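Local coordinates for protein 16S rRNA (guanine(1405)-N(7))-methyltransferase (Klebsiella pneumoniae, PDB 6PI9) that probably methylates the N7 position of guanine 1405 in 16S rRNA, using S-adenosyl-L-methionine as methyl donor and conferring resistance to various aminoglycosides, at residues A[44-47]-A[48-51]; A[15-18]-A[19-22]; A[29-32]-A[33-37]; A[126-129]-A[130-134]. All blocks are in the same frame, centred on the assembly; numbering follows the deposited sequence.

Contact 1 (A[44-47]-A[48-51]); sequences AEKA and ARTH
The guanidinium of Arg49 takes OE2 of Glu45 at its edge, in plane, while the backbone O of Glu45 lies over one face, displaced toward the rim. The two side chains run side by side from neighbouring turns of helix 41-57 and point the same way, but their flat ends are turned 75° against each other. Arg49 NH2 reaches Glu45 OE2 at 3.2 Å from above the carboxylate plane, and NH1 of the same arginine adds a weak bond to that oxygen at 3.5 Å. A bend at chi3 (29°) in Arg49 carries its guanidinium back along the helix toward the preceding turn; NH2 also packs on Lys46 CG at 4.2 Å. Beneath this pair run regular i to i+4 backbone bonds, among them Arg49 N to Glu45 O at 2.9 Å. Lys46 O accepts twice, from Thr50 N at 2.9 Å and weakly from Thr50 OG1 at 3.3 Å. That hydroxyl also bonds Arg94 of the second subunit, and Ala48 packs on Leu13 and Leu34 of the two preceding helices. The i to i+4 salt bridge is thus one-sided: a single carboxylate oxygen serves both terminal nitrogens, off its own plane, between helix 4-14, on which Glu45 packs, and Arg94 of the second subunit, which Arg49 touches. Such a pairing probably contributes a modest electrostatic tie along the helix.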
ATOM      1  N   ALA A  44       9.129   1.800  19.250  1.00 41.48           N
ATOM      2  CA  ALA A  44      10.043   1.748  18.111  1.00 40.51           C
ATOM      3  C   ALA A  44       9.812   0.491  17.280  1.00 42.50           C
ATOM      4  O   ALA A  44       9.928   0.519  16.040  1.00 42.07           O
ATOM      5  CB  ALA A  44      11.504   1.763  18.592  1.00 41.41           C
ATOM      6  N   GLU A  45       9.503  -0.620  17.963  1.00 41.85           N
ATOM      7  CA  GLU A  45       9.185  -1.884  17.295  1.00 39.83           C
ATOM      8  C   GLU A  45       7.934  -1.734  16.426  1.00 39.30           C
ATOM      9  O   GLU A  45       7.905  -2.180  15.282  1.00 39.61           O
ATOM     10  CB  GLU A  45       8.991  -2.975  18.377  1.00 42.64           C
ATOM     11  CG  GLU A  45       8.580  -4.372  17.853  1.00 47.45           C
ATOM     12  CD  GLU A  45       8.090  -5.287  18.988  1.00 55.80           C
ATOM     13  OE1 GLU A  45       8.381  -5.005  20.172  1.00 54.99           O
ATOM     14  OE2 GLU A  45       7.402  -6.293  18.701  1.00 60.79           O
ATOM     15  N   LYS A  46       6.848  -1.204  16.996  1.00 41.64           N
ATOM     16  CA  LYS A  46       5.655  -0.987  16.183  1.00 43.28           C
ATOM     17  C   LYS A  46       5.961  -0.063  15.002  1.00 42.79           C
ATOM     18  O   LYS A  46       5.514  -0.312  13.865  1.00 40.81           O
ATOM     19  CB  LYS A  46       4.525  -0.384  17.033  1.00 46.20           C
ATOM     20  CG  LYS A  46       4.056  -1.267  18.191  1.00 49.36           C
ATOM     21  CD  LYS A  46       3.080  -0.547  19.206  1.00 54.81           C
ATOM     22  CE  LYS A  46       2.800  -1.493  20.386  1.00 58.65           C
ATOM     23  NZ  LYS A  46       2.053  -0.907  21.557  1.00 68.92           N
ATOM     24  N   ALA A  47       6.718   1.015  15.247  1.00 41.09           N
ATOM     25  CA  ALA A  47       7.059   1.924  14.135  1.00 43.64           C
ATOM     26  C   ALA A  47       7.881   1.202  13.077  1.00 38.82           C
ATOM     27  O   ALA A  47       7.728   1.448  11.872  1.00 40.90           O
ATOM     28  CB  ALA A  47       7.818   3.151  14.650  1.00 38.90           C
ATOM     29  N   ALA A  48       8.751   0.295  13.495  1.00 37.64           N
ATOM     30  CA  ALA A  48       9.586  -0.405  12.519  1.00 35.92           C
ATOM     31  C   ALA A  48       8.755  -1.397  11.736  1.00 37.89           C
ATOM     32  O   ALA A  48       8.960  -1.590  10.532  1.00 39.43           O
ATOM     33  CB  ALA A  48      10.724  -1.148  13.232  1.00 36.40           C
ATOM     34  N   ARG A  49       7.824  -2.064  12.413  1.00 40.16           N
ATOM     35  CA  ARG A  49       6.934  -2.966  11.708  1.00 38.29           C
ATOM     36  C   ARG A  49       6.157  -2.199  10.649  1.00 39.92           C
ATOM     37  O   ARG A  49       6.039  -2.641   9.500  1.00 42.24           O
ATOM     38  CB  ARG A  49       6.011  -3.652  12.721  1.00 44.51           C
ATOM     39  CG  ARG A  49       5.198  -4.747  12.118  1.00 55.62           C
ATOM     40  CD  ARG A  49       4.796  -5.765  13.168  1.00 68.25           C
ATOM     41  NE  ARG A  49       4.652  -5.216  14.512  1.00 76.09           N
ATOM     42  CZ  ARG A  49       5.320  -5.643  15.590  1.00 78.10           C
ATOM     43  NH1 ARG A  49       6.194  -6.649  15.486  1.00 76.00           N
ATOM     44  NH2 ARG A  49       5.090  -5.076  16.784  1.00 77.83           N
ATOM     45  N   THR A  50       5.617  -1.029  11.013  1.00 38.58           N
ATOM     46  CA  THR A  50       4.882  -0.247  10.009  1.00 38.66           C
ATOM     47  C   THR A  50       5.773   0.145   8.833  1.00 40.01           C
ATOM     48  O   THR A  50       5.390  -0.026   7.670  1.00 39.24           O
ATOM     49  CB  THR A  50       4.284   0.993  10.661  1.00 39.64           C
ATOM     50  OG1 THR A  50       3.313   0.550  11.605  1.00 44.92           O
ATOM     51  CG2 THR A  50       3.549   1.795   9.597  1.00 39.89           C
ATOM     52  N   HIS A  51       6.960   0.687   9.120  1.00 38.83           N
ATOM     53  CA  HIS A  51       7.952   1.055   8.090  0.50 42.77           C
ATOM     54  C   HIS A  51       8.251  -0.125   7.169  1.00 41.57           C
ATOM     55  O   HIS A  51       8.187  -0.018   5.933  1.00 39.88           O
ATOM     56  CB  HIS A  51       9.242   1.542   8.794  0.50 41.35           C
ATOM     57  CG  HIS A  51      10.360   2.007   7.888  0.50 42.75           C
ATOM     58  ND1 HIS A  51      10.884   1.232   6.874  0.50 43.70           N
ATOM     59  CD2 HIS A  51      11.136   3.125   7.937  0.50 43.78           C
ATOM     60  CE1 HIS A  51      11.886   1.871   6.295  0.50 41.18           C
ATOM     61  NE2 HIS A  51      12.073   3.017   6.928  0.50 43.55           N
TER

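Contact 2 (A[15-18]-A[19-22]); sequences SAKN and LRDV
Backbone hydrogen bonds set the shape where Ala16 and Lys17 meet Leu19 and Arg20, in the connection between helix 4-14 and helix 24-34. Leu19 N binds Ala16 O at 3.0 Å and Arg20 N binds Lys17 O at 3.2 Å, successive i to i+3 bonds that wind the chain into a short 3-10 turn. In both, the donor stands well above the carbonyl plane, 66° out of it for Arg20. A type I beta turn from Leu19 to Val22 follows, closed by Val22 N on Leu19 O at 3.0 Å.

Water joins the two turns. It donates to Asn18 O at 2.7 Å and accepts from Asp21 N at 2.9 Å, so it bridges backbone groups with no direct bond to each other.

Apolar contact is slight: Ala16 CB lies 4.4 Å from Leu19 CG, and Leu19 is the buried member of the pair. The aliphatic part of Arg20 packs more closely, on backbone. Its CG sits between the backbone N and carbonyl carbon (chi1 64°), which brings CG to 3.1 Å from Lys17 O.

Among the charges, Lys17 NZ and Arg20 NH1 approach to 4.3 Å at the exposed surface. Asp21 turns to other parts of the fold, with a salt bridge to Arg148 and backbone hydrogen bonding with Leu144. The linker is thus ordered chiefly by main-chain bonds and one water, while its neighbouring cationic ends would be expected to repel mildly, an effect that solvent probably screens.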
ATOM      1  N   SER A  15      12.222 -12.090  14.988  1.00 40.09           N
ATOM      2  CA  SER A  15      11.605 -13.416  15.045  1.00 38.83           C
ATOM      3  C   SER A  15      10.176 -13.423  14.494  1.00 44.73           C
ATOM      4  O   SER A  15       9.514 -14.458  14.566  1.00 45.39           O
ATOM      5  CB  SER A  15      11.627 -13.970  16.485  1.00 42.47           C
ATOM      6  OG  SER A  15      10.902 -13.103  17.345  1.00 50.09           O
ATOM      7  N   ALA A  16       9.696 -12.315  13.926  1.00 45.56           N
ATOM      8  CA  ALA A  16       8.293 -12.243  13.491  1.00 49.29           C
ATOM      9  C   ALA A  16       8.074 -13.061  12.214  1.00 51.56           C
ATOM     10  O   ALA A  16       8.891 -13.003  11.284  1.00 44.61           O
ATOM     11  CB  ALA A  16       7.856 -10.783  13.269  1.00 49.72           C
ATOM     12  N   LYS A  17       6.973 -13.849  12.174  1.00 51.53           N
ATOM     13  CA  LYS A  17       6.698 -14.648  10.974  1.00 55.96           C
ATOM     14  C   LYS A  17       6.659 -13.784   9.730  1.00 52.40           C
ATOM     15  O   LYS A  17       7.190 -14.171   8.679  1.00 52.84           O
ATOM     16  CB  LYS A  17       5.381 -15.427  11.097  1.00 63.44           C
ATOM     17  CG  LYS A  17       5.094 -16.347   9.882  1.00 71.30           C
ATOM     18  CD  LYS A  17       4.270 -17.582  10.271  1.00 82.89           C
ATOM     19  CE  LYS A  17       4.911 -18.354  11.457  1.00 90.08           C
ATOM     20  NZ  LYS A  17       6.382 -18.686  11.306  1.00 92.28           N
ATOM     21  N   ASN A  18       6.015 -12.611   9.833  1.00 51.92           N
ATOM     22  CA  ASN A  18       5.853 -11.702   8.714  1.00 56.58           C
ATOM     23  C   ASN A  18       7.155 -11.163   8.199  1.00 56.47           C
ATOM     24  O   ASN A  18       7.206 -10.691   7.055  1.00 54.63           O
ATOM     25  CB  ASN A  18       4.998 -10.496   9.098  1.00 61.78           C
ATOM     26  CG  ASN A  18       3.574 -10.838   9.145  1.00 74.21           C
ATOM     27  OD1 ASN A  18       3.225 -12.029   9.089  1.00 80.08           O
ATOM     28  ND2 ASN A  18       2.710  -9.823   9.225  1.00 79.03           N
ATOM     29  N   LEU A  19       8.195 -11.156   9.016  1.00 54.70           N
ATOM     30  CA  LEU A  19       9.444 -10.586   8.551  1.00 49.96           C
ATOM     31  C   LEU A  19      10.462 -11.657   8.234  1.00 49.18           C
ATOM     32  O   LEU A  19      11.612 -11.320   7.963  1.00 52.79           O
ATOM     33  CB  LEU A  19       9.981  -9.586   9.582  1.00 49.81           C
ATOM     34  CG  LEU A  19       9.003  -8.412   9.758  1.00 52.18           C
ATOM     35  CD1 LEU A  19       9.490  -7.486  10.872  1.00 51.38           C
ATOM     36  CD2 LEU A  19       8.852  -7.635   8.457  1.00 55.91           C
ATOM     37  N   ARG A  20      10.062 -12.934   8.243  1.00 47.06           N
ATOM     38  CA  ARG A  20      11.049 -14.010   8.204  1.00 51.90           C
ATOM     39  C   ARG A  20      11.871 -14.003   6.923  1.00 48.32           C
ATOM     40  O   ARG A  20      12.959 -14.580   6.907  1.00 50.78           O
ATOM     41  CB  ARG A  20      10.364 -15.378   8.362  1.00 58.35           C
ATOM     42  CG  ARG A  20       9.431 -15.695   7.209  1.00 62.29           C
ATOM     43  CD  ARG A  20       8.591 -16.912   7.450  1.00 66.97           C
ATOM     44  NE  ARG A  20       9.296 -18.104   7.028  1.00 75.89           N
ATOM     45  CZ  ARG A  20       8.731 -19.298   6.898  1.00 86.37           C
ATOM     46  NH1 ARG A  20       7.426 -19.447   7.160  1.00 90.98           N
ATOM     47  NH2 ARG A  20       9.465 -20.345   6.502  1.00 88.00           N
ATOM     48  N   ASP A  21      11.375 -13.368   5.856  1.00 49.01           N
ATOM     49  CA  ASP A  21      12.027 -13.349   4.555  1.00 53.80           C
ATOM     50  C   ASP A  21      12.593 -11.966   4.188  1.00 49.74           C
ATOM     51  O   ASP A  21      13.085 -11.792   3.070  1.00 51.19           O
ATOM     52  CB  ASP A  21      11.034 -13.843   3.480  1.00 62.56           C
ATOM     53  CG  ASP A  21      10.799 -15.384   3.551  1.00 72.54           C
ATOM     54  OD1 ASP A  21      11.770 -16.136   3.787  1.00 73.42           O
ATOM     55  OD2 ASP A  21       9.643 -15.851   3.371  1.00 77.91           O
ATOM     56  N   VAL A  22      12.569 -10.998   5.102  1.00 43.14           N
ATOM     57  CA  VAL A  22      13.271  -9.730   4.899  1.00 43.33           C
ATOM     58  C   VAL A  22      14.724  -9.853   5.342  1.00 44.28           C
ATOM     59  O   VAL A  22      15.026 -10.502   6.350  1.00 35.61           O
ATOM     60  CB  VAL A  22      12.570  -8.596   5.667  1.00 43.74           C
ATOM     61  CG1 VAL A  22      13.336  -7.281   5.449  1.00 43.30           C
ATOM     62  CG2 VAL A  22      11.097  -8.460   5.196  1.00 48.79           C
TER
HETATM   63  O   HOH W   1       9.007 -11.735   5.396  1.00 55.45           O

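Contact 3 (A[29-32]-A[33-37]); sequences RVFM and ELLPR
Arg29 O receives Glu33 N at 3.0 Å in regular alpha-helical fashion, and the next carbonyls of helix 24-34 continue the pattern: Leu34 N binds Val30 O and Leu35 N binds Phe31 O at 2.8 Å. Pro36 has no N-H to continue the series, and its CD rests on Met32 O instead. On one flank Arg29 and Glu33 lie alongside each other. Arg29 NH1 meets Glu33 OE2 at 3.3 Å in the guanidinium plane but 40° out of the carboxylate plane. A water takes a weak bond from the same NH1 and lies 2.6 Å from Glu33 OE1. The stronger partner of Arg29 is Asp167, a residue of the S-adenosyl-L-homocysteine site, which pairs with NH2. Elsewhere Val30 CG1 touches Leu34 CD1 at 4.0 Å, on the side facing helix 41-57. Leu35 splits its branches: CD1 reaches Phe31 CZ at 4.1 Å, while CD2 lies beside Met32 CE at 4.2 Å, where a chain bent at chi2 (-53°) and chi3 places that methyl. Arg29 is thus shared by two carboxylates, and Glu33 with its water probably helps position the guanidinium that binds Asp167 beside the bound S-adenosyl-L-homocysteine.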
ATOM      1  N   ARG A  29      18.631  -2.177  10.572  1.00 36.11           N
ATOM      2  CA  ARG A  29      18.853  -0.773  10.195  1.00 36.59           C
ATOM      3  C   ARG A  29      17.604   0.077  10.430  1.00 39.17           C
ATOM      4  O   ARG A  29      17.673   1.171  11.031  1.00 36.21           O
ATOM      5  CB  ARG A  29      19.287  -0.680   8.712  1.00 34.55           C
ATOM      6  CG  ARG A  29      19.479   0.750   8.237  1.00 38.55           C
ATOM      7  CD  ARG A  29      19.783   0.890   6.714  1.00 38.44           C
ATOM      8  NE  ARG A  29      18.833   0.199   5.830  1.00 43.40           N
ATOM      9  CZ  ARG A  29      17.613   0.652   5.509  1.00 46.24           C
ATOM     10  NH1 ARG A  29      17.190   1.828   5.982  1.00 50.75           N
ATOM     11  NH2 ARG A  29      16.834  -0.051   4.681  1.00 41.47           N
ATOM     12  N   VAL A  30      16.443  -0.413   9.986  1.00 34.03           N
ATOM     13  CA  VAL A  30      15.201   0.356  10.171  1.00 34.23           C
ATOM     14  C   VAL A  30      14.928   0.550  11.649  1.00 37.41           C
ATOM     15  O   VAL A  30      14.570   1.650  12.122  1.00 38.02           O
ATOM     16  CB  VAL A  30      14.047  -0.378   9.459  1.00 40.14           C
ATOM     17  CG1 VAL A  30      12.660   0.121   9.889  1.00 37.37           C
ATOM     18  CG2 VAL A  30      14.208  -0.207   7.943  1.00 37.22           C
ATOM     19  N   PHE A  31      15.092  -0.517  12.422  1.00 34.69           N
ATOM     20  CA  PHE A  31      14.783  -0.363  13.841  1.00 33.69           C
ATOM     21  C   PHE A  31      15.749   0.619  14.510  1.00 34.66           C
ATOM     22  O   PHE A  31      15.341   1.426  15.367  1.00 36.12           O
ATOM     23  CB  PHE A  31      14.805  -1.749  14.498  1.00 35.28           C
ATOM     24  CG  PHE A  31      14.565  -1.721  16.003  1.00 36.42           C
ATOM     25  CD1 PHE A  31      13.270  -1.631  16.531  1.00 34.85           C
ATOM     26  CD2 PHE A  31      15.636  -1.731  16.865  1.00 36.32           C
ATOM     27  CE1 PHE A  31      13.066  -1.598  17.899  1.00 39.16           C
ATOM     28  CE2 PHE A  31      15.444  -1.678  18.236  1.00 36.03           C
ATOM     29  CZ  PHE A  31      14.168  -1.635  18.752  1.00 39.59           C
ATOM     30  N   MET A  32      17.042   0.529  14.198  1.00 34.23           N
ATOM     31  CA  MET A  32      17.992   1.431  14.858  1.00 39.85           C
ATOM     32  C   MET A  32      17.803   2.896  14.434  1.00 39.95           C
ATOM     33  O   MET A  32      18.107   3.816  15.215  1.00 42.03           O
ATOM     34  CB  MET A  32      19.433   0.984  14.561  1.00 39.32           C
ATOM     35  CG  MET A  32      19.792  -0.354  15.161  1.00 41.60           C
ATOM     36  SD  MET A  32      19.478  -0.532  16.923  1.00 50.46           S
ATOM     37  CE  MET A  32      20.674   0.627  17.607  1.00 55.49           C
ATOM     38  N   GLU A  33      17.327   3.142  13.210  1.00 34.47           N
ATOM     39  CA  GLU A  33      16.995   4.509  12.823  1.00 36.58           C
ATOM     40  C   GLU A  33      15.825   5.048  13.644  1.00 36.01           C
ATOM     41  O   GLU A  33      15.781   6.246  13.977  1.00 39.13           O
ATOM     42  CB  GLU A  33      16.656   4.556  11.330  1.00 41.86           C
ATOM     43  CG  GLU A  33      17.850   4.363  10.447  1.00 56.60           C
ATOM     44  CD  GLU A  33      17.493   4.288   8.959  1.00 64.47           C
ATOM     45  OE1 GLU A  33      16.297   4.481   8.642  1.00 69.21           O
ATOM     46  OE2 GLU A  33      18.402   4.013   8.127  1.00 64.66           O
ATOM     47  N   LEU A  34      14.896   4.178  14.037  1.00 35.92           N
ATOM     48  CA  LEU A  34      13.699   4.640  14.753  1.00 36.04           C
ATOM     49  C   LEU A  34      13.880   4.640  16.255  1.00 38.88           C
ATOM     50  O   LEU A  34      13.231   5.445  16.977  1.00 37.84           O
ATOM     51  CB  LEU A  34      12.499   3.756  14.385  1.00 34.55           C
ATOM     52  CG  LEU A  34      12.117   3.918  12.898  1.00 39.83           C
ATOM     53  CD1 LEU A  34      11.193   2.785  12.441  1.00 36.60           C
ATOM     54  CD2 LEU A  34      11.454   5.269  12.678  1.00 44.08           C
ATOM     55  N   LEU A  35      14.763   3.770  16.733  1.00 38.61           N
ATOM     56  CA  LEU A  35      14.961   3.622  18.169  1.00 40.92           C
ATOM     57  C   LEU A  35      15.234   4.923  18.881  1.00 39.91           C
ATOM     58  O   LEU A  35      14.824   5.033  20.033  1.00 45.28           O
ATOM     59  CB  LEU A  35      16.094   2.632  18.481  1.00 43.22           C
ATOM     60  CG  LEU A  35      16.347   2.454  19.990  1.00 46.18           C
ATOM     61  CD1 LEU A  35      15.168   1.836  20.693  1.00 48.90           C
ATOM     62  CD2 LEU A  35      17.532   1.590  20.155  1.00 45.13           C
ATOM     63  N   PRO A  36      15.926   5.918  18.352  1.00 41.26           N
ATOM     64  CA  PRO A  36      16.077   7.160  19.143  1.00 44.12           C
ATOM     65  C   PRO A  36      14.883   8.087  19.112  1.00 46.00           C
ATOM     66  O   PRO A  36      14.861   9.042  19.912  1.00 49.48           O
ATOM     67  CB  PRO A  36      17.312   7.837  18.530  1.00 45.89           C
ATOM     68  CG  PRO A  36      17.505   7.162  17.204  1.00 46.58           C
ATOM     69  CD  PRO A  36      16.968   5.790  17.316  1.00 38.13           C
ATOM     70  N   ARG A  37      13.848   7.788  18.337  1.00 41.63           N
ATOM     71  CA  ARG A  37      12.661   8.643  18.349  1.00 45.56           C
ATOM     72  C   ARG A  37      11.521   8.230  19.321  1.00 43.31           C
ATOM     73  O   ARG A  37      10.538   8.950  19.393  1.00 41.25           O
ATOM     74  CB  ARG A  37      12.092   8.717  16.937  1.00 48.09           C
ATOM     75  CG  ARG A  37      13.255   9.027  16.009  1.00 48.68           C
ATOM     76  CD  ARG A  37      12.821   9.104  14.546  1.00 52.48           C
ATOM     77  NE  ARG A  37      13.903   9.086  13.542  1.00 55.30           N
ATOM     78  CZ  ARG A  37      13.648   8.913  12.238  1.00 59.24           C
ATOM     79  NH1 ARG A  37      12.371   8.728  11.857  1.00 59.37           N
ATOM     80  NH2 ARG A  37      14.630   8.914  11.314  1.00 53.09           N
TER
HETATM   81  O   HOH W   2      15.037   4.233   6.389  1.00 53.69           O

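Contact 4 (A[126-129]-A[130-134]); sequences PILL and GSMGV
Leu129 O takes Val134 N at 3.1 Å and Gly130 O takes Gly133 N at 3.3 Å, the paired bonds of a Schellman motif that ends helix 125-131, with Gly133 as the C-prime residue of positive phi (94°) and Met132 N as an additional donor to Leu129 O at 2.9 Å, from the opposite face of its carbonyl plane to Val134 N. Among side chains, Leu129 CB meets Val134 CB at 4.0 Å; these residues also pack on Asp119 and Val117 of strand 117-120. Leu128 CD1 touches Met132 CE at 3.7 Å, the methionine's extended chain crossing the leucine at an angle; Met132 also packs on Met104 of helix 100-111. The hydroxyl of Ser131, with OG between the backbone N and carbonyl carbon (chi1 66°), turns back to Leu128 O at 2.5 Å, so short that its exact length is doubtful; Met132 N adds a weak bond to the same oxygen. One turn back, Pro126 O accepts Gly130 N and has a second partner in a water, 2.7 Å away, that also donates to Val134 O. Strand 117-120, helix 125-131 and strand 137-141 form a beta-alpha-beta unit of the Rossmann-like methyltransferase fold. At the helix end, two amides thus converge on Leu129 O and one answers Gly130 O, while Val134 folds back against Leu129.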
ATOM      1  N   PRO A 126      11.393 -10.247 -12.482  1.00 43.89           N
ATOM      2  CA  PRO A 126      12.251 -11.029 -13.409  1.00 40.92           C
ATOM      3  C   PRO A 126      11.606 -12.296 -13.920  1.00 47.72           C
ATOM      4  O   PRO A 126      12.003 -12.809 -14.986  1.00 52.57           O
ATOM      5  CB  PRO A 126      13.509 -11.301 -12.571  1.00 43.48           C
ATOM      6  CG  PRO A 126      13.252 -10.523 -11.190  1.00 38.80           C
ATOM      7  CD  PRO A 126      12.172  -9.648 -11.359  1.00 41.61           C
ATOM      8  N   ILE A 127      10.604 -12.817 -13.216  1.00 49.10           N
ATOM      9  CA  ILE A 127       9.850 -13.942 -13.760  1.00 52.19           C
ATOM     10  C   ILE A 127       8.938 -13.478 -14.901  1.00 52.78           C
ATOM     11  O   ILE A 127       8.821 -14.149 -15.931  1.00 62.50           O
ATOM     12  CB  ILE A 127       9.065 -14.625 -12.635  1.00 55.37           C
ATOM     13  CG1 ILE A 127      10.042 -15.186 -11.598  1.00 56.89           C
ATOM     14  CG2 ILE A 127       8.158 -15.726 -13.205  1.00 59.63           C
ATOM     15  CD1 ILE A 127       9.367 -15.740 -10.370  1.00 56.74           C
ATOM     16  N   LEU A 128       8.296 -12.320 -14.744  1.00 48.79           N
ATOM     17  CA  LEU A 128       7.505 -11.731 -15.826  1.00 51.42           C
ATOM     18  C   LEU A 128       8.367 -11.463 -17.054  1.00 57.81           C
ATOM     19  O   LEU A 128       8.042 -11.914 -18.160  1.00 63.26           O
ATOM     20  CB  LEU A 128       6.835 -10.443 -15.339  1.00 51.52           C
ATOM     21  CG  LEU A 128       5.956  -9.680 -16.338  1.00 52.59           C
ATOM     22  CD1 LEU A 128       4.944 -10.651 -16.989  1.00 60.27           C
ATOM     23  CD2 LEU A 128       5.237  -8.571 -15.604  1.00 51.84           C
ATOM     24  N   LEU A 129       9.469 -10.725 -16.871  1.00 53.16           N
ATOM     25  CA  LEU A 129      10.466 -10.538 -17.930  1.00 53.77           C
ATOM     26  C   LEU A 129      10.885 -11.839 -18.584  1.00 57.32           C
ATOM     27  O   LEU A 129      10.909 -11.961 -19.814  1.00 64.17           O
ATOM     28  CB  LEU A 129      11.710  -9.869 -17.357  1.00 52.59           C
ATOM     29  CG  LEU A 129      11.531  -8.450 -16.885  1.00 55.42           C
ATOM     30  CD1 LEU A 129      12.893  -7.966 -16.332  1.00 58.21           C
ATOM     31  CD2 LEU A 129      11.055  -7.651 -18.059  1.00 57.62           C
ATOM     32  N   GLY A 130      11.318 -12.798 -17.785  1.00 55.63           N
ATOM     33  CA  GLY A 130      11.846 -14.012 -18.367  1.00 52.82           C
ATOM     34  C   GLY A 130      10.845 -14.722 -19.249  1.00 62.03           C
ATOM     35  O   GLY A 130      11.215 -15.316 -20.275  1.00 63.97           O
ATOM     36  N   SER A 131       9.567 -14.674 -18.878  1.00 62.24           N
ATOM     37  CA  SER A 131       8.559 -15.314 -19.712  1.00 67.62           C
ATOM     38  C   SER A 131       8.468 -14.662 -21.086  1.00 70.60           C
ATOM     39  O   SER A 131       8.057 -15.319 -22.047  1.00 74.07           O
ATOM     40  CB  SER A 131       7.201 -15.250 -19.021  1.00 64.74           C
ATOM     41  OG  SER A 131       6.768 -13.911 -18.919  1.00 64.91           O
ATOM     42  N   MET A 132       8.858 -13.389 -21.189  1.00 67.60           N
ATOM     43  CA  MET A 132       8.717 -12.597 -22.399  1.00 69.95           C
ATOM     44  C   MET A 132      10.028 -12.448 -23.159  1.00 72.74           C
ATOM     45  O   MET A 132      10.160 -11.539 -23.999  1.00 71.87           O
ATOM     46  CB  MET A 132       8.129 -11.237 -22.044  1.00 68.66           C
ATOM     47  CG  MET A 132       6.763 -11.390 -21.398  1.00 72.42           C
ATOM     48  SD  MET A 132       5.859  -9.865 -21.037  1.00 75.98           S
ATOM     49  CE  MET A 132       4.268 -10.601 -20.636  1.00 83.11           C
ATOM     50  N   GLY A 133      10.992 -13.337 -22.884  1.00 71.24           N
ATOM     51  CA  GLY A 133      12.227 -13.433 -23.627  1.00 73.26           C
ATOM     52  C   GLY A 133      13.389 -12.652 -23.065  1.00 69.76           C
ATOM     53  O   GLY A 133      14.478 -12.707 -23.651  1.00 70.04           O
ATOM     54  N   VAL A 134      13.193 -11.919 -21.965  1.00 62.80           N
ATOM     55  CA  VAL A 134      14.273 -11.203 -21.299  1.00 57.16           C
ATOM     56  C   VAL A 134      14.774 -12.128 -20.194  1.00 57.09           C
ATOM     57  O   VAL A 134      14.254 -12.137 -19.082  1.00 52.77           O
ATOM     58  CB  VAL A 134      13.817  -9.851 -20.775  1.00 57.69           C
ATOM     59  CG1 VAL A 134      14.980  -9.121 -20.043  1.00 53.69           C
ATOM     60  CG2 VAL A 134      13.256  -9.038 -21.955  1.00 57.33           C
TER
HETATM   61  O   HOH W   3      14.317 -12.565 -16.379  1.00 56.63           O

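How the contacts relate
Along the chain the order is contact 2, contact 3, contact 1, contact 4. The first three belong to the N-terminal helical region: contact 2 lies in the linker from helix 4-14 to helix 24-34, contact 3 on the latter and contact 1 on helix 41-57. Contacts 1 and 3 touch, their centres 9 Å apart, through His51 on Val30 and Ala48 on Leu34. Contact 2 is 13 Å centre to centre from contact 1, without touching it. Contact 4 stands 34 Å from contact 1 between centres, across the chain's centre, in the Rossmann-like domain. Contact 3 comes nearest the bound S-adenosyl-L-homocysteine, through Arg29; side chains of contacts 1 and 4 each lie about 7 Å from it.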